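Local coordinates for coiled-coil quantitatively-enriched protein 1 (Schizosaccharomyces pombe, PDB 7CUJ), which serves as a molecular adaptor that links telomeres to the meiotic centrosome, supporting telomere clustering in meiotic prophase, telomere length regulation and chromosome segregation, at residues A[105-110]-A[185-190]; A[205-210]-A[291-296]. All blocks are in the same frame, centred on the assembly; numbering follows the deposited sequence.

Contact 1. Residues A[105-110]-A[185-190]; sequences LFLQEL and ATIFYD
This is a buried, wholly apolar helix-on-sheet contact in an alpha/beta domain, one part of the longer protein, built on a parallel sheet: helix 102-112 lies over strand 184-188, and Leu107 is the helix residue that meets it. Its two methyl groups divide the work. Leu107 CD2 lies 4.4 Å from Ile187 CD1, while the other methyl turns to the residue just past the strand, Tyr189. Leu107 holds CG beside its backbone N and anti to its carbonyl carbon (chi1 -74°), an arrangement in which one methyl reaches Ile187 and the other the edge of the Tyr189 ring. One turn further along the helix, Leu110 approaches the same end of Ile187 more loosely, Leu110 CD2 to Ile187 CD1 at 4.7 Å. From the sheet side, Leu124 of the neighbouring strand 121-126 also packs on Leu107, and Leu209 and Leu211 of strand 208-213 lie against Ile187.

The chain turns sharply at the end of the strand. Tyr189 has left the extended conformation, and Asp190 after it N-caps helix 191-200, OD1 accepting from Ala193 N. The phenol hydroxyl is hydrogen-bonded to Lys65 O, and Lys103, on the same helix as Leu107, makes a cation-pi contact with the ring and binds Tyr189 O. Leu107 comes in at the edge of this ring, near its plane, with CD1 4.2 Å from Tyr189 CD1.

Contact 2. Residues A[205-210]-A[291-296]; sequences QSLVLR and TWLKNG
Leu207 pushes both of its methyls against the last turn of helix 275-294, covering the edge of the Trp292 indole and the end of Leu293. Leu207 CD1 lies at the rim of the six-membered ring, 3.6 Å from Trp292 CH2. The two side chains come from opposite directions, and the leucine CD1 meets the indole at its far edge, in the ring plane. The other methyl, Leu207 CD2, is shared: it sits 3.5 Å from Leu293 CD2, a close fit, and 4.0 Å from Trp292 CZ3.

Both Leu207 and Trp292 carry CG anti to the backbone N (chi1 178° and 179°), which stretches each out across the gap between the backbones, whose CA atoms come no nearer than 10.1 Å, between Leu207 and Leu293. Leu293 takes the other course, with CG beside its N (chi1 -77°), and its end swings in to Leu207.

In the fold, this is where a helix covering one face of the parallel sheet ends beside segment 205-210, which leads into the sheet next to strand 184-188. Leu209, two residues on and pointing to the same face, adds a looser approach, its CD1 4.7 Å from Trp292 CZ3.

The chain beyond the helix folds back round the indole. Trp292 NE1 is hydrogen-bonded to Asn298 O, which fixes the polar edge of the ring, and Trp302 packs edge-to-face with it. The helix itself gives out at Asn295, whose N is bonded to Trp292 O at 3.3 Å.

How the contacts relate
The centres of the two contacts lie about 11 Å apart on one face of the same sheet, where strands 184-188 and 208-213 are neighbours. Thr186 joins them through two probable backbone hydrogen bonds, its N to Leu207 O and its O to Leu209 N, each 2.7 Å. On the face covered by helices 102-112 and 275-294, Ala185 CB lies 4.0 Å from Leu207 CD2; on the opposite face, Phe188 CE2 meets Val208 CG1 at 3.7 Å. The two helices touch as well, Phe106 packing on Ile285 and Glu109 on Ala286. Contact 1 closes along the chain before contact 2 opens, and both belong to the hydrophobic layer between sheet and helices.

Contact 1. Residues A[105-110]-A[185-190]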
loop_
_atom_site.group_PDB
_atom_site.type_symbol
_atom_site.label_atom_id
_atom_site.label_comp_id
_atom_site.label_asym_id
_atom_site.label_seq_id
_atom_site.Cartn_x
_atom_site.Cartn_y
_atom_site.Cartn_z
ATOM N N LEU A 105 -8.507 23.909 24.286
ATOM C CA LEU A 105 -9.543 24.922 24.423
ATOM C C LEU A 105 -10.486 24.551 25.565
ATOM O O LEU A 105 -10.883 25.418 26.342
ATOM C CB LEU A 105 -10.303 25.075 23.099
ATOM C CG LEU A 105 -11.460 26.077 23.109
ATOM C CD1 LEU A 105 -10.983 27.478 23.464
ATOM C CD2 LEU A 105 -12.177 26.087 21.768
ATOM N N PHE A 106 -10.832 23.258 25.656
ATOM C CA PHE A 106 -11.690 22.771 26.724
ATOM C C PHE A 106 -11.080 23.113 28.081
ATOM O O PHE A 106 -11.764 23.661 28.943
ATOM C CB PHE A 106 -11.952 21.267 26.597
ATOM C CG PHE A 106 -12.640 20.664 27.795
ATOM C CD1 PHE A 106 -14.020 20.737 27.934
ATOM C CD2 PHE A 106 -11.907 20.050 28.802
ATOM C CE1 PHE A 106 -14.652 20.197 29.045
ATOM C CE2 PHE A 106 -12.540 19.512 29.913
ATOM C CZ PHE A 106 -13.911 19.588 30.034
ATOM N N LEU A 107 -9.793 22.787 28.251
ATOM C CA LEU A 107 -9.107 22.958 29.522
ATOM C C LEU A 107 -9.030 24.437 29.891
ATOM O O LEU A 107 -9.151 24.787 31.063
ATOM C CB LEU A 107 -7.717 22.317 29.438
ATOM C CG LEU A 107 -7.696 20.787 29.469
ATOM C CD1 LEU A 107 -6.312 20.259 29.132
ATOM C CD2 LEU A 107 -8.154 20.253 30.818
ATOM N N GLN A 108 -8.847 25.296 28.881
ATOM C CA GLN A 108 -8.781 26.736 29.076
ATOM C C GLN A 108 -10.121 27.246 29.597
ATOM O O GLN A 108 -10.167 27.952 30.602
ATOM C CB GLN A 108 -8.429 27.433 27.760
ATOM C CG GLN A 108 -8.150 28.924 27.905
ATOM C CD GLN A 108 -8.460 29.680 26.637
ATOM O OE1 GLN A 108 -9.617 29.913 26.294
ATOM N NE2 GLN A 108 -7.417 30.081 25.929
ATOM N N GLU A 109 -11.201 26.872 28.900
ATOM C CA GLU A 109 -12.533 27.398 29.157
ATOM C C GLU A 109 -13.101 26.812 30.447
ATOM O O GLU A 109 -13.986 27.412 31.053
ATOM C CB GLU A 109 -13.469 27.132 27.975
ATOM C CG GLU A 109 -13.087 27.875 26.704
ATOM C CD GLU A 109 -13.242 29.388 26.721
ATOM O OE1 GLU A 109 -14.013 29.906 27.560
ATOM O OE2 GLU A 109 -12.592 30.047 25.883
ATOM N N LEU A 110 -12.588 25.644 30.857
ATOM C CA LEU A 110 -13.030 25.011 32.090
ATOM C C LEU A 110 -12.636 25.881 33.281
ATOM O O LEU A 110 -13.485 26.224 34.098
ATOM C CB LEU A 110 -12.435 23.603 32.205
ATOM C CG LEU A 110 -12.869 22.801 33.434
ATOM C CD1 LEU A 110 -14.341 22.420 33.355
ATOM C CD2 LEU A 110 -12.007 21.559 33.607
ATOM N N ALA A 185 -9.666 15.356 41.725
ATOM C CA ALA A 185 -10.315 14.939 40.488
ATOM C C ALA A 185 -9.264 14.578 39.436
ATOM O O ALA A 185 -8.158 15.114 39.462
ATOM C CB ALA A 185 -11.249 16.025 40.009
ATOM N N THR A 186 -9.621 13.672 38.510
ATOM C CA THR A 186 -8.675 13.111 37.553
ATOM C C THR A 186 -9.171 13.299 36.119
ATOM O O THR A 186 -10.295 12.927 35.791
ATOM C CB THR A 186 -8.391 11.629 37.837
ATOM O OG1 THR A 186 -8.055 11.490 39.217
ATOM C CG2 THR A 186 -7.269 11.064 36.995
ATOM N N ILE A 187 -8.304 13.866 35.270
ATOM C CA ILE A 187 -8.589 14.057 33.855
ATOM C C ILE A 187 -7.560 13.283 33.033
ATOM O O ILE A 187 -6.356 13.412 33.244
ATOM C CB ILE A 187 -8.593 15.553 33.474
ATOM C CG1 ILE A 187 -9.526 16.377 34.364
ATOM C CG2 ILE A 187 -8.926 15.730 31.998
ATOM C CD1 ILE A 187 -9.179 17.847 34.417
ATOM N N PHE A 188 -8.057 12.490 32.080
ATOM C CA PHE A 188 -7.205 11.863 31.085
ATOM C C PHE A 188 -7.267 12.677 29.800
ATOM O O PHE A 188 -8.316 12.758 29.163
ATOM C CB PHE A 188 -7.600 10.400 30.881
ATOM C CG PHE A 188 -7.204 9.522 32.038
ATOM C CD1 PHE A 188 -5.969 8.891 32.056
ATOM C CD2 PHE A 188 -8.042 9.370 33.134
ATOM C CE1 PHE A 188 -5.594 8.101 33.132
ATOM C CE2 PHE A 188 -7.665 8.582 34.209
ATOM C CZ PHE A 188 -6.443 7.947 34.205
ATOM N N TYR A 189 -6.131 13.294 29.449
ATOM C CA TYR A 189 -6.044 14.094 28.239
ATOM C C TYR A 189 -6.310 13.210 27.020
ATOM O O TYR A 189 -6.906 13.663 26.047
ATOM C CB TYR A 189 -4.700 14.824 28.149
ATOM C CG TYR A 189 -4.538 15.668 26.909
ATOM C CD1 TYR A 189 -4.925 17.000 26.898
ATOM C CD2 TYR A 189 -4.012 15.135 25.740
ATOM C CE1 TYR A 189 -4.787 17.782 25.760
ATOM C CE2 TYR A 189 -3.865 15.903 24.596
ATOM C CZ TYR A 189 -4.257 17.231 24.606
ATOM O OH TYR A 189 -4.116 17.995 23.486
ATOM N N ASP A 190 -5.870 11.949 27.098
ATOM C CA ASP A 190 -5.928 11.034 25.969
ATOM C C ASP A 190 -6.135 9.603 26.464
ATOM O O ASP A 190 -5.807 9.280 27.606
ATOM C CB ASP A 190 -4.684 11.161 25.082
ATOM C CG ASP A 190 -3.388 10.870 25.816
ATOM O OD1 ASP A 190 -3.105 9.677 26.067
ATOM O OD2 ASP A 190 -2.679 11.840 26.149
#

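Contact 2. Residues A[205-210]-A[291-296]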
loop_
_atom_site.group_PDB
_atom_site.type_symbol
_atom_site.label_atom_id
_atom_site.label_comp_id
_atom_site.label_asym_id
_atom_site.label_seq_id
_atom_site.Cartn_x
_atom_site.Cartn_y
_atom_site.Cartn_z
ATOM N N GLN A 205 -9.631 5.586 43.146
ATOM C CA GLN A 205 -10.772 6.092 43.893
ATOM C C GLN A 205 -10.819 7.614 43.767
ATOM O O GLN A 205 -10.368 8.329 44.661
ATOM C CB GLN A 205 -10.696 5.673 45.364
ATOM C CG GLN A 205 -11.181 4.255 45.636
ATOM C CD GLN A 205 -11.425 3.986 47.103
ATOM O OE1 GLN A 205 -10.878 4.651 47.981
ATOM N NE2 GLN A 205 -12.255 2.994 47.381
ATOM N N SER A 206 -11.358 8.091 42.636
ATOM C CA SER A 206 -11.606 9.507 42.413
ATOM C C SER A 206 -12.449 9.703 41.155
ATOM O O SER A 206 -12.650 8.766 40.384
ATOM C CB SER A 206 -10.318 10.293 42.343
ATOM O OG SER A 206 -9.592 9.981 41.162
ATOM N N LEU A 207 -12.935 10.937 40.971
ATOM C CA LEU A 207 -13.644 11.348 39.768
ATOM C C LEU A 207 -12.692 11.268 38.575
ATOM O O LEU A 207 -11.619 11.868 38.595
ATOM C CB LEU A 207 -14.153 12.779 39.979
ATOM C CG LEU A 207 -14.885 13.417 38.798
ATOM C CD1 LEU A 207 -16.292 12.854 38.662
ATOM C CD2 LEU A 207 -14.930 14.928 38.948
ATOM N N VAL A 208 -13.099 10.516 37.543
ATOM C CA VAL A 208 -12.304 10.335 36.338
ATOM C C VAL A 208 -13.053 10.934 35.149
ATOM O O VAL A 208 -14.146 10.487 34.802
ATOM C CB VAL A 208 -11.946 8.854 36.097
ATOM C CG1 VAL A 208 -11.367 8.623 34.708
ATOM C CG2 VAL A 208 -10.998 8.320 37.159
ATOM N N LEU A 209 -12.435 11.950 34.535
ATOM C CA LEU A 209 -12.914 12.564 33.307
ATOM C C LEU A 209 -12.006 12.119 32.165
ATOM O O LEU A 209 -10.787 12.101 32.317
ATOM C CB LEU A 209 -12.860 14.087 33.475
ATOM C CG LEU A 209 -14.140 14.776 33.951
ATOM C CD1 LEU A 209 -14.795 14.037 35.108
ATOM C CD2 LEU A 209 -13.854 16.220 34.335
ATOM N N ARG A 210 -12.611 11.760 31.028
ATOM C CA ARG A 210 -11.856 11.372 29.846
ATOM C C ARG A 210 -12.172 12.330 28.701
ATOM O O ARG A 210 -13.330 12.489 28.321
ATOM C CB ARG A 210 -12.171 9.929 29.438
ATOM C CG ARG A 210 -11.714 8.879 30.440
ATOM C CD ARG A 210 -11.734 7.490 29.832
ATOM N NE ARG A 210 -13.076 7.048 29.476
ATOM C CZ ARG A 210 -13.352 5.953 28.776
ATOM N NH1 ARG A 210 -12.374 5.176 28.345
ATOM N NH2 ARG A 210 -14.605 5.635 28.509
ATOM N N THR A 291 -19.842 24.094 35.801
ATOM C CA THR A 291 -21.077 24.233 36.555
ATOM C C THR A 291 -21.344 22.950 37.335
ATOM O O THR A 291 -21.700 22.999 38.509
ATOM C CB THR A 291 -22.248 24.581 35.626
ATOM O OG1 THR A 291 -21.888 25.750 34.890
ATOM C CG2 THR A 291 -23.549 24.818 36.360
ATOM N N TRP A 292 -21.142 21.808 36.669
ATOM C CA TRP A 292 -21.404 20.503 37.249
ATOM C C TRP A 292 -20.478 20.229 38.435
ATOM O O TRP A 292 -20.923 19.696 39.450
ATOM C CB TRP A 292 -21.297 19.409 36.182
ATOM C CG TRP A 292 -21.543 18.041 36.731
ATOM C CD1 TRP A 292 -22.750 17.498 37.060
ATOM C CD2 TRP A 292 -20.552 17.045 37.038
ATOM N NE1 TRP A 292 -22.580 16.230 37.544
ATOM C CE2 TRP A 292 -21.244 15.921 37.541
ATOM C CE3 TRP A 292 -19.156 16.987 36.934
ATOM C CZ2 TRP A 292 -20.586 14.756 37.933
ATOM C CZ3 TRP A 292 -18.505 15.837 37.325
ATOM C CH2 TRP A 292 -19.213 14.738 37.819
ATOM N N LEU A 293 -19.196 20.592 38.291
ATOM C CA LEU A 293 -18.190 20.349 39.317
ATOM C C LEU A 293 -18.446 21.231 40.540
ATOM O O LEU A 293 -18.179 20.817 41.668
ATOM C CB LEU A 293 -16.797 20.614 38.737
ATOM C CG LEU A 293 -16.225 19.522 37.833
ATOM C CD1 LEU A 293 -15.050 20.057 37.030
ATOM C CD2 LEU A 293 -15.802 18.306 38.642
ATOM N N LYS A 294 -18.958 22.446 40.298
ATOM C CA LYS A 294 -19.259 23.410 41.344
ATOM C C LYS A 294 -20.364 22.872 42.252
ATOM O O LYS A 294 -20.390 23.186 43.438
ATOM C CB LYS A 294 -19.718 24.739 40.734
ATOM C CG LYS A 294 -18.642 25.567 40.046
ATOM C CD LYS A 294 -19.229 26.761 39.330
ATOM C CE LYS A 294 -18.204 27.558 38.555
ATOM N NZ LYS A 294 -18.845 28.614 37.738
ATOM N N ASN A 295 -21.262 22.061 41.676
ATOM C CA ASN A 295 -22.457 21.586 42.357
ATOM C C ASN A 295 -22.267 20.143 42.827
ATOM O O ASN A 295 -23.178 19.326 42.708
ATOM C CB ASN A 295 -23.709 21.742 41.483
ATOM C CG ASN A 295 -23.891 23.126 40.891
ATOM O OD1 ASN A 295 -23.153 24.056 41.215
ATOM N ND2 ASN A 295 -24.872 23.270 40.015
ATOM N N GLY A 296 -21.075 19.832 43.351
ATOM C CA GLY A 296 -20.843 18.624 44.131
ATOM C C GLY A 296 -20.761 17.343 43.303
ATOM O O GLY A 296 -20.922 16.252 43.846
#